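Local coordinates for protein myosin-I heavy chain (Dictyostelium discoideum, PDB 5EJR) that forms the second MyTH4-FERM part of the tail of a class VII actin-based motor myosin that takes part in the early steps of phagocytosis and in adhesion, at residues T337-E341 with K342-I346; N379-N382 with I383-I387; M389-S392 with Q393-L397; V398-T401 with P402-K406; L407-I410 with N411-S415. One frame throughout, in Å; residues are numbered along the deposited sequence.

Contact 1: T337-E341 with K342-I346; sequences TNVNE and KDSSI
Asn340 OD1 faces Asp343 twice over: it takes the backbone N-H of Asp343 and at the same time lies against that residue's carboxylate, 3.1 Å from Asp343 OD2, oxygen to oxygen. The bond from Asp343 N to Asn340 OD1 is 2.9 Å long and nearly straight (169°). Amide and carboxylate planes stand 43° apart, and the two side chains cross at about a right angle. The torsion of Asn340, with CG between the backbone N and the carbonyl carbon (chi1 77°), folds the amide back over the first turn. Two acceptors so close would be unfavourable by themselves; the Asp343 N-H held by Asn340 OD1 and the salt bridge of Asp343 OD2 to Lys416 NZ probably offset this. Behind the cap, Val339 CG2 packs on Asp343 CB at 3.4 Å, the two side chains running past each other in opposite directions. A water joins Val339 O to Ser344 OG, and Asn340 O receives Ser344 N. At the next residue, Glu341 O is gripped by both Ser345 N and Ser345 OG, each at 3.0 Å and from opposite faces of the carbonyl plane. Glu341 reaches away from its own helix, its OE2 hydrogen-bonded to Ser380 OG and Gln381 NE2. This is an asparagine N-cap, opening helix 341-355 in the middle, all-helical lobe of the FERM domain.

Contact 2: N379-N382 with I383-I387; sequences NSQN and IKVWI
An asparagine N-cap starts helix 383-394 of the central FERM lobe: Asn382 caps it with its side chain, and its carbonyl accepts the first backbone bonds. Asn382 OD1 accepts Lys384 N at 3.1 Å, in the carbonyl plane and on a lone pair, with the N-H pointing almost straight at it (166°). Placing CG anti to the backbone N (chi1 -168°) swings the amide beside the first helical residues, where Asn382 OD1 also rests 3.5 Å from Lys384 CB. The backbone oxygen Asn382 O is shared: Trp386 N reaches it in the carbonyl plane, whereas Val385 N comes from well above that plane at 2.8 Å. Two N-H groups thus converge on one acceptor in the first turn. The indole of Trp386 turns back under the preceding loop, its NE1 hydrogen-bonded to Leu378 O and the CZ3 side of its six-membered ring packed on Glu341 and Ser345 of helix 341-355. In the conformer described, Gln381 CG sits 4.1 Å above the ring plane of Trp386, toward the rim; a second conformer of this side chain may differ. Gln381 O meets the ring at its edge, near the plane, 3.3 Å from Trp386 CD1.

Contact 3: M389-S392 with Q393-L397; sequences MIES and QIFEL
Backbone bonds tie residues 393-395 to the turn before, the last of them weakly. Ile394 N gives to Ile390 O at 3.0 Å and Gln393 N to Met389 O at 3.3 Å, while the bond from Phe395 N to Glu391 O is weak at 3.4 Å. Apolar contact follows the same spacing: Ile390 CG2 meets Ile394 CD1 at 3.9 Å, on a side that packs against Ile352, Leu362 and Leu364. Glu391 and Phe395 run alongside in the same direction, carboxylate and ring planes 26° apart, with Glu391 CG 4.0 Å from Phe395 CZ. Glu391 O lies over one ring face, displaced toward the rim. Two waters add polar links. One bridges Met389 O to Gln393 NE2, reached because the Gln393 chain bends at chi2 (-57°); another donates to both Ser392 O and Glu396 OE2. The weak bond of Phe395 N and the type I turn from Ile394 to Leu397 are typical of a helix giving way to a turn, here in the helical FERM lobe.

Contact 4: V398-T401 with P402-K406; sequences VSQT and PEYLK
Gln400 bends back across the first turn of helix 402-416, and each part of its side chain meets something there. Gln400 CB rests on Leu405 CD2 at 3.9 Å, and Gln400 CG is also 3.9 Å from Tyr404 CD2. The bend at chi2 (-77°) then lays the amide along that side of the phenol ring. There Gln400 CD is 3.4 Å from Tyr404 CD2, and the amide is inclined 32° to the ring. At the tip the branches part: Gln400 OE1 comes to 3.2 Å from Tyr404 CD2, obliquely to the ring, while Gln400 NE2 lies 3.6 Å from Tyr404 CE2. Next door, Thr401 is the N-cap. Thr401 OG1, set between the backbone N and the carbonyl carbon (chi1 67°), accepts Tyr404 N at 3.1 Å and touches Tyr404 CB. Thr401 O receives Leu405 N at 3.1 Å, and Pro402, having no N-H to satisfy, fits the first helical position. Leu405 carries the packing inward to Ile350 and Leu354 of helix 341-355. The directional bonds to Thr401 thus fix where the helix starts, whereas Gln400 and Tyr404, with no hydrogen bond between their side chains, meet by van der Waals contact of an amide set obliquely beside the ring.

Contact 5: L407-I410 with N411-S415; sequences LMFI and NLIGS
The phenyl ring of Phe409 is met obliquely by Ile413 one turn later in helix 402-416, the last helix of the central FERM lobe, with Ile413 CG1 3.6 Å from Phe409 CE1 and close to CZ as well. The two side chains lie next to each other and point the same way. Phe409 leaves with CG anti to its N (chi1 166°), which brings the ring to the side of the helix where Ile413 follows; the ring also packs on Ile347 and Leu351 of helix 341-355 and on Ile327 of helix 317-332. Ile413 goes on to Trp331, so the pair belongs to the buried interior of the lobe. Underneath runs regular helical bonding: Ile413 N points almost perfectly straight at Phe409 O (177°, 3.0 Å), and Gly414 N gives to Ile410 O at 2.8 Å. Leu412 N and Asn411 N bond likewise to Met408 O and Leu407 O. Leu412 CD1 lies 3.5 Å from Met408 O, and the side chain packs on Ile346 and Ile350 of helix 341-355. The polar amide of Asn411 is on another side of the helix. A water joins this amide to the backbone, donating to Met408 O at 2.9 Å and accepting from Asn411 ND2 at 3.1 Å.

Overall arrangement
All five contacts lie in the helical middle lobe of the FERM domain, along three helices: contact 1 starts helix 341-355, contact 2 starts helix 383-394 and contact 3 lies in its last part and the turn after it, and contacts 4 and 5 follow helix 402-416. Helix 341-355 touches both neighbours. Contact 1 binds contact 2 through Glu341 OE2, 2.7 Å from Ser380 OG, meets contact 3 where Ser345 OG lies 3.3 Å from Met389 CB, and meets contact 5 where Ile346 CG2 is 3.7 Å from Leu412 CD1. Contacts 2 and 4 do not touch, their centres about 26 Å apart. Contacts 4 and 5 meet where Gln400 CG lies 4.3 Å from Met408 SD.

Contact 1: T337-E341 with K342-I346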
loop_
_atom_site.group_PDB
_atom_site.type_symbol
_atom_site.label_atom_id
_atom_site.label_comp_id
_atom_site.label_asym_id
_atom_site.label_seq_id
_atom_site.Cartn_x
_atom_site.Cartn_y
_atom_site.Cartn_z
ATOM N N THR A 337 -17.538 1.672 24.234
ATOM C CA THR A 337 -18.154 2.474 25.295
ATOM C C THR A 337 -19.679 2.214 25.479
ATOM O O THR A 337 -20.306 2.905 26.289
ATOM C CB THR A 337 -17.806 3.960 25.113
ATOM O OG1 THR A 337 -17.990 4.336 23.745
ATOM C CG2 THR A 337 -16.361 4.270 25.535
ATOM N N ASN A 338 -20.249 1.151 24.848
ATOM C CA ASN A 338 -21.659 0.785 25.082
ATOM C C ASN A 338 -21.723 -0.047 26.381
ATOM O O ASN A 338 -22.361 -1.104 26.468
ATOM C CB ASN A 338 -22.270 0.014 23.883
ATOM C CG ASN A 338 -23.770 -0.222 24.013
ATOM O OD1 ASN A 338 -24.495 0.523 24.694
ATOM N ND2 ASN A 338 -24.268 -1.288 23.401
ATOM N N VAL A 339 -21.055 0.441 27.397
ATOM C CA VAL A 339 -20.905 -0.299 28.636
ATOM C C VAL A 339 -21.194 0.596 29.844
ATOM O O VAL A 339 -20.806 1.765 29.846
ATOM C CB VAL A 339 -19.455 -0.881 28.548
ATOM C CG1 VAL A 339 -18.377 0.101 28.992
ATOM C CG2 VAL A 339 -19.310 -2.232 29.203
ATOM N N ASN A 340 -21.966 0.093 30.822
ATOM C CA ASN A 340 -22.236 0.883 32.014
ATOM C C ASN A 340 -21.071 0.702 33.028
ATOM O O ASN A 340 -20.173 -0.107 32.780
ATOM C CB ASN A 340 -23.630 0.595 32.593
ATOM C CG ASN A 340 -23.799 -0.685 33.385
ATOM O OD1 ASN A 340 -22.918 -1.543 33.448
ATOM N ND2 ASN A 340 -24.945 -0.825 34.045
ATOM N N GLU A 341 -21.085 1.447 34.147
ATOM C CA GLU A 341 -20.031 1.397 35.174
ATOM C C GLU A 341 -19.867 0.014 35.833
ATOM O O GLU A 341 -18.737 -0.398 36.089
ATOM C CB GLU A 341 -20.230 2.496 36.214
ATOM C CG GLU A 341 -19.989 3.878 35.607
ATOM C CD GLU A 341 -20.535 5.083 36.355
ATOM O OE1 GLU A 341 -21.235 4.893 37.376
ATOM O OE2 GLU A 341 -20.243 6.225 35.929
ATOM N N LYS A 342 -20.972 -0.696 36.090
ATOM C CA LYS A 342 -20.934 -2.061 36.650
ATOM C C LYS A 342 -20.236 -3.014 35.658
ATOM O O LYS A 342 -19.315 -3.709 36.054
ATOM C CB LYS A 342 -22.338 -2.575 37.011
ATOM C CG LYS A 342 -22.273 -3.886 37.808
ATOM C CD LYS A 342 -23.636 -4.473 38.123
ATOM C CE LYS A 342 -23.525 -5.734 38.956
ATOM N NZ LYS A 342 -23.213 -6.932 38.132
ATOM N N ASP A 343 -20.620 -2.990 34.369
ATOM C CA ASP A 343 -19.991 -3.807 33.328
ATOM C C ASP A 343 -18.514 -3.487 33.201
ATOM O O ASP A 343 -17.707 -4.407 33.014
ATOM C CB ASP A 343 -20.672 -3.585 31.961
ATOM C CG ASP A 343 -22.134 -4.009 31.892
ATOM O OD1 ASP A 343 -22.552 -4.849 32.727
ATOM O OD2 ASP A 343 -22.861 -3.502 30.997
ATOM N N SER A 344 -18.144 -2.182 33.305
ATOM C CA SER A 344 -16.732 -1.796 33.172
ATOM C C SER A 344 -15.917 -2.299 34.343
ATOM O O SER A 344 -14.753 -2.655 34.167
ATOM C CB SER A 344 -16.583 -0.279 33.058
ATOM O OG SER A 344 -17.124 0.206 31.839
ATOM N N SER A 345 -16.500 -2.252 35.542
ATOM C CA SER A 345 -15.889 -2.724 36.798
ATOM C C SER A 345 -15.685 -4.238 36.724
ATOM O O SER A 345 -14.697 -4.744 37.232
ATOM C CB SER A 345 -16.807 -2.390 37.972
ATOM O OG SER A 345 -16.696 -1.003 38.246
ATOM N N ILE A 346 -16.616 -4.965 36.086
ATOM C CA ILE A 346 -16.465 -6.436 35.912
ATOM C C ILE A 346 -15.286 -6.681 34.961
ATOM O O ILE A 346 -14.460 -7.557 35.219
ATOM C CB ILE A 346 -17.802 -7.088 35.402
ATOM C CG1 ILE A 346 -18.873 -7.045 36.512
ATOM C CG2 ILE A 346 -17.582 -8.562 34.939
ATOM C CD1 ILE A 346 -20.386 -7.155 36.032
HETATM O O HOH W 1 -18.673 2.666 31.987
#

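Contact 2: N379-N382 with I383-I387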
loop_
_atom_site.group_PDB
_atom_site.type_symbol
_atom_site.label_atom_id
_atom_site.label_comp_id
_atom_site.label_asym_id
_atom_site.label_seq_id
_atom_site.Cartn_x
_atom_site.Cartn_y
_atom_site.Cartn_z
ATOM N N ASN A 379 -13.269 8.651 33.085
ATOM C CA ASN A 379 -13.792 10.010 33.171
ATOM C C ASN A 379 -15.129 10.151 33.873
ATOM O O ASN A 379 -15.410 11.212 34.442
ATOM C CB ASN A 379 -13.917 10.598 31.754
ATOM C CG ASN A 379 -12.614 11.051 31.203
ATOM O OD1 ASN A 379 -11.582 10.949 31.871
ATOM N ND2 ASN A 379 -12.598 11.413 29.918
ATOM N N SER A 380 -15.964 9.115 33.819
ATOM C CA SER A 380 -17.319 9.200 34.361
ATOM C C SER A 380 -17.400 9.205 35.907
ATOM O O SER A 380 -18.419 9.613 36.432
ATOM C CB SER A 380 -18.218 8.117 33.756
ATOM O OG SER A 380 -18.108 6.872 34.430
ATOM N N GLN A 381 -16.358 8.737 36.618
ATOM C CA GLN A 381 -16.351 8.704 38.096
ATOM C C GLN A 381 -14.964 8.991 38.622
ATOM O O GLN A 381 -13.982 8.692 37.945
ATOM C CB GLN A 381 -16.745 7.295 38.644
ATOM C CG GLN A 381 -18.187 6.824 38.425
ATOM C CD GLN A 381 -19.282 7.689 39.020
ATOM O OE1 GLN A 381 -19.164 8.174 40.149
ATOM N NE2 GLN A 381 -20.351 7.940 38.274
ATOM N N ASN A 382 -14.869 9.463 39.885
ATOM C CA ASN A 382 -13.579 9.638 40.559
ATOM C C ASN A 382 -12.910 8.237 40.654
ATOM O O ASN A 382 -13.585 7.265 40.934
ATOM C CB ASN A 382 -13.797 10.231 41.979
ATOM C CG ASN A 382 -12.530 10.698 42.606
ATOM O OD1 ASN A 382 -11.598 9.920 42.809
ATOM N ND2 ASN A 382 -12.441 12.004 42.855
ATOM N N ILE A 383 -11.606 8.137 40.377
ATOM C CA ILE A 383 -10.844 6.883 40.417
ATOM C C ILE A 383 -11.016 6.133 41.778
ATOM O O ILE A 383 -11.057 4.894 41.789
ATOM C CB ILE A 383 -9.355 7.125 40.014
ATOM C CG1 ILE A 383 -8.609 5.776 39.829
ATOM C CG2 ILE A 383 -8.623 8.075 41.018
ATOM C CD1 ILE A 383 -7.369 5.809 38.923
ATOM N N LYS A 384 -11.215 6.887 42.891
ATOM C CA LYS A 384 -11.467 6.314 44.210
ATOM C C LYS A 384 -12.786 5.556 44.214
ATOM O O LYS A 384 -12.886 4.526 44.875
ATOM C CB LYS A 384 -11.505 7.416 45.283
ATOM C CG LYS A 384 -10.135 7.895 45.728
ATOM C CD LYS A 384 -10.339 9.102 46.664
ATOM C CE LYS A 384 -9.057 9.699 47.182
ATOM N NZ LYS A 384 -9.328 10.841 48.096
ATOM N N VAL A 385 -13.781 6.022 43.444
ATOM C CA VAL A 385 -15.077 5.331 43.322
ATOM C C VAL A 385 -14.873 4.058 42.446
ATOM O O VAL A 385 -15.419 3.002 42.745
ATOM C CB VAL A 385 -16.210 6.256 42.791
ATOM C CG1 VAL A 385 -17.518 5.475 42.601
ATOM C CG2 VAL A 385 -16.424 7.464 43.712
ATOM N N TRP A 386 -14.054 4.160 41.406
ATOM C CA TRP A 386 -13.728 3.007 40.564
ATOM C C TRP A 386 -13.028 1.918 41.376
ATOM O O TRP A 386 -13.396 0.760 41.272
ATOM C CB TRP A 386 -12.859 3.432 39.388
ATOM C CG TRP A 386 -13.651 4.060 38.297
ATOM C CD1 TRP A 386 -13.608 5.366 37.896
ATOM C CD2 TRP A 386 -14.562 3.394 37.416
ATOM N NE1 TRP A 386 -14.395 5.541 36.791
ATOM C CE2 TRP A 386 -15.019 4.356 36.489
ATOM C CE3 TRP A 386 -14.999 2.062 37.288
ATOM C CZ2 TRP A 386 -15.942 4.049 35.484
ATOM C CZ3 TRP A 386 -15.896 1.746 36.266
ATOM C CH2 TRP A 386 -16.351 2.728 35.376
ATOM N N ILE A 387 -12.061 2.298 42.241
ATOM C CA ILE A 387 -11.367 1.344 43.110
ATOM C C ILE A 387 -12.394 0.544 43.935
ATOM O O ILE A 387 -12.358 -0.683 43.937
ATOM C CB ILE A 387 -10.345 2.085 44.020
ATOM C CG1 ILE A 387 -9.121 2.513 43.182
ATOM C CG2 ILE A 387 -9.942 1.183 45.206
ATOM C CD1 ILE A 387 -8.090 3.567 43.939
#

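Contact 3: M389-S392 with Q393-L397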
loop_
_atom_site.group_PDB
_atom_site.type_symbol
_atom_site.label_atom_id
_atom_site.label_comp_id
_atom_site.label_asym_id
_atom_site.label_seq_id
_atom_site.Cartn_x
_atom_site.Cartn_y
_atom_site.Cartn_z
ATOM N N MET A 389 -15.723 0.158 43.346
ATOM C CA MET A 389 -16.600 -0.651 42.481
ATOM C C MET A 389 -15.868 -1.911 41.968
ATOM O O MET A 389 -16.450 -2.982 41.905
ATOM C CB MET A 389 -17.145 0.183 41.313
ATOM C CG MET A 389 -18.205 1.166 41.731
ATOM S SD MET A 389 -18.843 2.094 40.327
ATOM C CE MET A 389 -20.024 0.876 39.669
ATOM N N ILE A 390 -14.596 -1.766 41.608
ATOM C CA ILE A 390 -13.754 -2.855 41.131
ATOM C C ILE A 390 -13.492 -3.843 42.294
ATOM O O ILE A 390 -13.638 -5.060 42.120
ATOM C CB ILE A 390 -12.491 -2.306 40.445
ATOM C CG1 ILE A 390 -12.880 -1.611 39.128
ATOM C CG2 ILE A 390 -11.466 -3.389 40.191
ATOM C CD1 ILE A 390 -11.861 -0.634 38.593
ATOM N N GLU A 391 -13.186 -3.304 43.508
ATOM C CA GLU A 391 -12.999 -4.142 44.689
ATOM C C GLU A 391 -14.251 -5.034 44.924
ATOM O O GLU A 391 -14.115 -6.238 45.166
ATOM C CB GLU A 391 -12.669 -3.242 45.899
ATOM C CG GLU A 391 -12.578 -3.950 47.226
ATOM C CD GLU A 391 -12.242 -2.930 48.294
ATOM O OE1 GLU A 391 -13.162 -2.178 48.672
ATOM O OE2 GLU A 391 -11.045 -2.759 48.616
ATOM N N SER A 392 -15.442 -4.474 44.763
ATOM C CA SER A 392 -16.689 -5.235 44.907
ATOM C C SER A 392 -16.833 -6.394 43.873
ATOM O O SER A 392 -17.257 -7.487 44.239
ATOM C CB SER A 392 -17.898 -4.307 44.882
ATOM O OG SER A 392 -17.950 -3.530 46.066
ATOM N N GLN A 393 -16.458 -6.158 42.613
ATOM C CA GLN A 393 -16.545 -7.190 41.567
ATOM C C GLN A 393 -15.521 -8.299 41.749
ATOM O O GLN A 393 -15.811 -9.468 41.441
ATOM C CB GLN A 393 -16.482 -6.582 40.158
ATOM C CG GLN A 393 -17.658 -5.624 39.900
ATOM C CD GLN A 393 -19.006 -6.291 40.087
ATOM O OE1 GLN A 393 -19.206 -7.474 39.766
ATOM N NE2 GLN A 393 -19.937 -5.571 40.691
ATOM N N ILE A 394 -14.325 -7.932 42.276
ATOM C CA ILE A 394 -13.248 -8.875 42.575
ATOM C C ILE A 394 -13.738 -9.929 43.611
ATOM O O ILE A 394 -13.411 -11.112 43.461
ATOM C CB ILE A 394 -11.925 -8.149 42.953
ATOM C CG1 ILE A 394 -11.317 -7.484 41.681
ATOM C CG2 ILE A 394 -10.915 -9.112 43.618
ATOM C CD1 ILE A 394 -10.115 -6.583 41.889
ATOM N N PHE A 395 -14.586 -9.508 44.600
ATOM C CA PHE A 395 -15.221 -10.411 45.583
ATOM C C PHE A 395 -16.097 -11.488 44.899
ATOM O O PHE A 395 -16.284 -12.566 45.462
ATOM C CB PHE A 395 -16.143 -9.632 46.533
ATOM C CG PHE A 395 -15.475 -8.682 47.500
ATOM C CD1 PHE A 395 -14.312 -9.044 48.168
ATOM C CD2 PHE A 395 -16.044 -7.452 47.791
ATOM C CE1 PHE A 395 -13.702 -8.163 49.067
ATOM C CE2 PHE A 395 -15.424 -6.567 48.678
ATOM C CZ PHE A 395 -14.261 -6.929 49.306
ATOM N N GLU A 396 -16.674 -11.170 43.722
ATOM C CA GLU A 396 -17.556 -12.086 42.995
ATOM C C GLU A 396 -16.809 -12.955 41.985
ATOM O O GLU A 396 -17.417 -13.802 41.334
ATOM C CB GLU A 396 -18.722 -11.325 42.352
ATOM C CG GLU A 396 -19.698 -10.778 43.381
ATOM C CD GLU A 396 -20.869 -9.995 42.828
ATOM O OE1 GLU A 396 -21.658 -10.573 42.045
ATOM O OE2 GLU A 396 -21.030 -8.815 43.222
ATOM N N LEU A 397 -15.481 -12.778 41.898
ATOM C CA LEU A 397 -14.621 -13.496 40.970
ATOM C C LEU A 397 -13.958 -14.693 41.616
ATOM O O LEU A 397 -13.217 -14.553 42.591
ATOM C CB LEU A 397 -13.576 -12.539 40.351
ATOM C CG LEU A 397 -13.515 -12.470 38.823
ATOM C CD1 LEU A 397 -14.777 -11.869 38.251
ATOM C CD2 LEU A 397 -12.351 -11.637 38.370
HETATM O O HOH W 2 -19.222 -2.888 41.410
HETATM O O HOH W 3 -19.735 -7.578 45.906
#

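Contact 4: V398-T401 with P402-K406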
loop_
_atom_site.group_PDB
_atom_site.type_symbol
_atom_site.label_atom_id
_atom_site.label_comp_id
_atom_site.label_asym_id
_atom_site.label_seq_id
_atom_site.Cartn_x
_atom_site.Cartn_y
_atom_site.Cartn_z
ATOM N N VAL A 398 -14.233 -15.877 41.077
ATOM C CA VAL A 398 -13.634 -17.125 41.574
ATOM C C VAL A 398 -12.338 -17.420 40.812
ATOM O O VAL A 398 -12.067 -16.737 39.820
ATOM C CB VAL A 398 -14.626 -18.317 41.565
ATOM C CG1 VAL A 398 -15.604 -18.210 42.733
ATOM C CG2 VAL A 398 -15.367 -18.431 40.226
ATOM N N SER A 399 -11.532 -18.408 41.273
ATOM C CA SER A 399 -10.288 -18.765 40.585
ATOM C C SER A 399 -10.602 -19.359 39.221
ATOM O O SER A 399 -11.495 -20.206 39.113
ATOM C CB SER A 399 -9.467 -19.758 41.399
ATOM O OG SER A 399 -8.174 -19.900 40.832
ATOM N N GLN A 400 -9.919 -18.850 38.176
ATOM C CA GLN A 400 -10.066 -19.300 36.784
ATOM C C GLN A 400 -8.696 -19.330 36.132
ATOM O O GLN A 400 -7.803 -18.601 36.558
ATOM C CB GLN A 400 -10.999 -18.354 35.990
ATOM C CG GLN A 400 -12.416 -18.190 36.549
ATOM C CD GLN A 400 -13.342 -19.355 36.259
ATOM O OE1 GLN A 400 -12.954 -20.393 35.716
ATOM N NE2 GLN A 400 -14.606 -19.184 36.576
ATOM N N THR A 401 -8.526 -20.150 35.078
ATOM C CA THR A 401 -7.271 -20.214 34.342
ATOM C C THR A 401 -7.105 -18.904 33.518
ATOM O O THR A 401 -8.124 -18.296 33.190
ATOM C CB THR A 401 -7.277 -21.403 33.358
ATOM O OG1 THR A 401 -8.248 -21.165 32.343
ATOM C CG2 THR A 401 -7.495 -22.770 34.038
ATOM N N PRO A 402 -5.867 -18.513 33.128
ATOM C CA PRO A 402 -5.688 -17.324 32.274
ATOM C C PRO A 402 -6.449 -17.411 30.947
ATOM O O PRO A 402 -7.067 -16.440 30.539
ATOM C CB PRO A 402 -4.174 -17.286 32.045
ATOM C CG PRO A 402 -3.598 -17.995 33.242
ATOM C CD PRO A 402 -4.555 -19.123 33.457
ATOM N N GLU A 403 -6.448 -18.589 30.282
ATOM C CA GLU A 403 -7.229 -18.753 29.051
ATOM C C GLU A 403 -8.722 -18.478 29.277
ATOM O O GLU A 403 -9.363 -17.838 28.437
ATOM C CB GLU A 403 -7.078 -20.182 28.506
ATOM C CG GLU A 403 -7.783 -20.350 27.180
ATOM C CD GLU A 403 -7.400 -21.632 26.490
ATOM O OE1 GLU A 403 -6.359 -21.635 25.796
ATOM O OE2 GLU A 403 -8.152 -22.622 26.624
ATOM N N TYR A 404 -9.277 -19.001 30.371
ATOM C CA TYR A 404 -10.704 -18.821 30.632
ATOM C C TYR A 404 -11.061 -17.371 30.937
ATOM O O TYR A 404 -12.153 -16.926 30.577
ATOM C CB TYR A 404 -11.207 -19.779 31.705
ATOM C CG TYR A 404 -12.707 -19.793 31.829
ATOM C CD1 TYR A 404 -13.500 -20.482 30.909
ATOM C CD2 TYR A 404 -13.348 -19.069 32.830
ATOM C CE1 TYR A 404 -14.892 -20.479 31.013
ATOM C CE2 TYR A 404 -14.732 -19.075 32.955
ATOM C CZ TYR A 404 -15.502 -19.761 32.035
ATOM O OH TYR A 404 -16.866 -19.714 32.167
ATOM N N LEU A 405 -10.140 -16.630 31.579
ATOM C CA LEU A 405 -10.338 -15.210 31.867
ATOM C C LEU A 405 -10.321 -14.382 30.558
ATOM O O LEU A 405 -11.094 -13.440 30.413
ATOM C CB LEU A 405 -9.266 -14.707 32.834
ATOM C CG LEU A 405 -9.341 -15.169 34.311
ATOM C CD1 LEU A 405 -8.019 -14.829 35.032
ATOM C CD2 LEU A 405 -10.554 -14.550 35.051
ATOM N N LYS A 406 -9.488 -14.765 29.605
ATOM C CA LYS A 406 -9.401 -14.091 28.316
ATOM C C LYS A 406 -10.717 -14.296 27.518
ATOM O O LYS A 406 -11.249 -13.330 26.962
ATOM C CB LYS A 406 -8.145 -14.540 27.537
ATOM C CG LYS A 406 -6.811 -14.117 28.204
ATOM C CD LYS A 406 -5.616 -14.708 27.490
ATOM C CE LYS A 406 -4.359 -14.580 28.309
ATOM N NZ LYS A 406 -3.179 -15.099 27.588
#

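Contact 5: L407-I410 with N411-S415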
loop_
_atom_site.group_PDB
_atom_site.type_symbol
_atom_site.label_atom_id
_atom_site.label_comp_id
_atom_site.label_asym_id
_atom_site.label_seq_id
_atom_site.Cartn_x
_atom_site.Cartn_y
_atom_site.Cartn_z
ATOM N N LEU A 407 -11.304 -15.506 27.614
ATOM C CA LEU A 407 -12.575 -15.834 26.956
ATOM C C LEU A 407 -13.725 -15.070 27.595
ATOM O O LEU A 407 -14.617 -14.617 26.884
ATOM C CB LEU A 407 -12.856 -17.361 27.024
ATOM C CG LEU A 407 -11.938 -18.274 26.202
ATOM C CD1 LEU A 407 -12.066 -19.733 26.639
ATOM C CD2 LEU A 407 -12.258 -18.193 24.741
ATOM N N MET A 408 -13.688 -14.906 28.939
ATOM C CA MET A 408 -14.697 -14.190 29.728
ATOM C C MET A 408 -14.642 -12.708 29.344
ATOM O O MET A 408 -15.680 -12.070 29.209
ATOM C CB MET A 408 -14.382 -14.310 31.236
ATOM C CG MET A 408 -14.838 -15.583 31.889
ATOM S SD MET A 408 -14.309 -15.651 33.644
ATOM C CE MET A 408 -15.390 -14.420 34.381
ATOM N N PHE A 409 -13.426 -12.159 29.239
ATOM C CA PHE A 409 -13.228 -10.759 28.841
ATOM C C PHE A 409 -13.816 -10.538 27.430
ATOM O O PHE A 409 -14.628 -9.641 27.244
ATOM C CB PHE A 409 -11.733 -10.406 28.872
ATOM C CG PHE A 409 -11.387 -9.112 28.163
ATOM C CD1 PHE A 409 -11.859 -7.889 28.637
ATOM C CD2 PHE A 409 -10.649 -9.122 26.985
ATOM C CE1 PHE A 409 -11.545 -6.695 27.972
ATOM C CE2 PHE A 409 -10.348 -7.932 26.318
ATOM C CZ PHE A 409 -10.814 -6.729 26.808
ATOM N N ILE A 410 -13.459 -11.413 26.461
ATOM C CA ILE A 410 -13.994 -11.283 25.102
ATOM C C ILE A 410 -15.518 -11.423 25.096
ATOM O O ILE A 410 -16.172 -10.646 24.433
ATOM C CB ILE A 410 -13.308 -12.244 24.101
ATOM C CG1 ILE A 410 -11.785 -11.943 24.029
ATOM C CG2 ILE A 410 -13.981 -12.128 22.729
ATOM C CD1 ILE A 410 -10.864 -13.093 23.566
ATOM N N ASN A 411 -16.066 -12.361 25.865
ATOM C CA ASN A 411 -17.515 -12.551 25.949
ATOM C C ASN A 411 -18.216 -11.275 26.428
ATOM O O ASN A 411 -19.236 -10.874 25.883
ATOM C CB ASN A 411 -17.863 -13.735 26.874
ATOM C CG ASN A 411 -19.363 -13.962 26.978
ATOM O OD1 ASN A 411 -20.088 -14.190 25.989
ATOM N ND2 ASN A 411 -19.863 -13.814 28.165
ATOM N N LEU A 412 -17.665 -10.649 27.464
ATOM C CA LEU A 412 -18.258 -9.422 28.006
ATOM C C LEU A 412 -18.212 -8.262 27.037
ATOM O O LEU A 412 -19.233 -7.643 26.809
ATOM C CB LEU A 412 -17.613 -9.085 29.339
ATOM C CG LEU A 412 -18.238 -9.902 30.438
ATOM C CD1 LEU A 412 -17.283 -10.107 31.560
ATOM C CD2 LEU A 412 -19.555 -9.276 30.899
ATOM N N ILE A 413 -17.049 -7.979 26.450
ATOM C CA ILE A 413 -16.904 -6.942 25.426
ATOM C C ILE A 413 -17.848 -7.223 24.244
ATOM O O ILE A 413 -18.613 -6.348 23.831
ATOM C CB ILE A 413 -15.437 -6.880 24.924
ATOM C CG1 ILE A 413 -14.505 -6.317 26.008
ATOM C CG2 ILE A 413 -15.323 -6.059 23.597
ATOM C CD1 ILE A 413 -14.731 -4.850 26.438
ATOM N N GLY A 414 -17.767 -8.444 23.730
ATOM C CA GLY A 414 -18.506 -8.885 22.555
ATOM C C GLY A 414 -20.004 -8.771 22.659
ATOM O O GLY A 414 -20.629 -8.271 21.734
ATOM N N SER A 415 -20.579 -9.202 23.789
ATOM C CA SER A 415 -22.021 -9.187 24.051
ATOM C C SER A 415 -22.600 -7.785 24.214
ATOM O O SER A 415 -23.803 -7.595 24.048
ATOM C CB SER A 415 -22.348 -10.018 25.292
ATOM O OG SER A 415 -21.841 -9.419 26.477
HETATM O O HOH W 4 -17.893 -13.338 30.488
#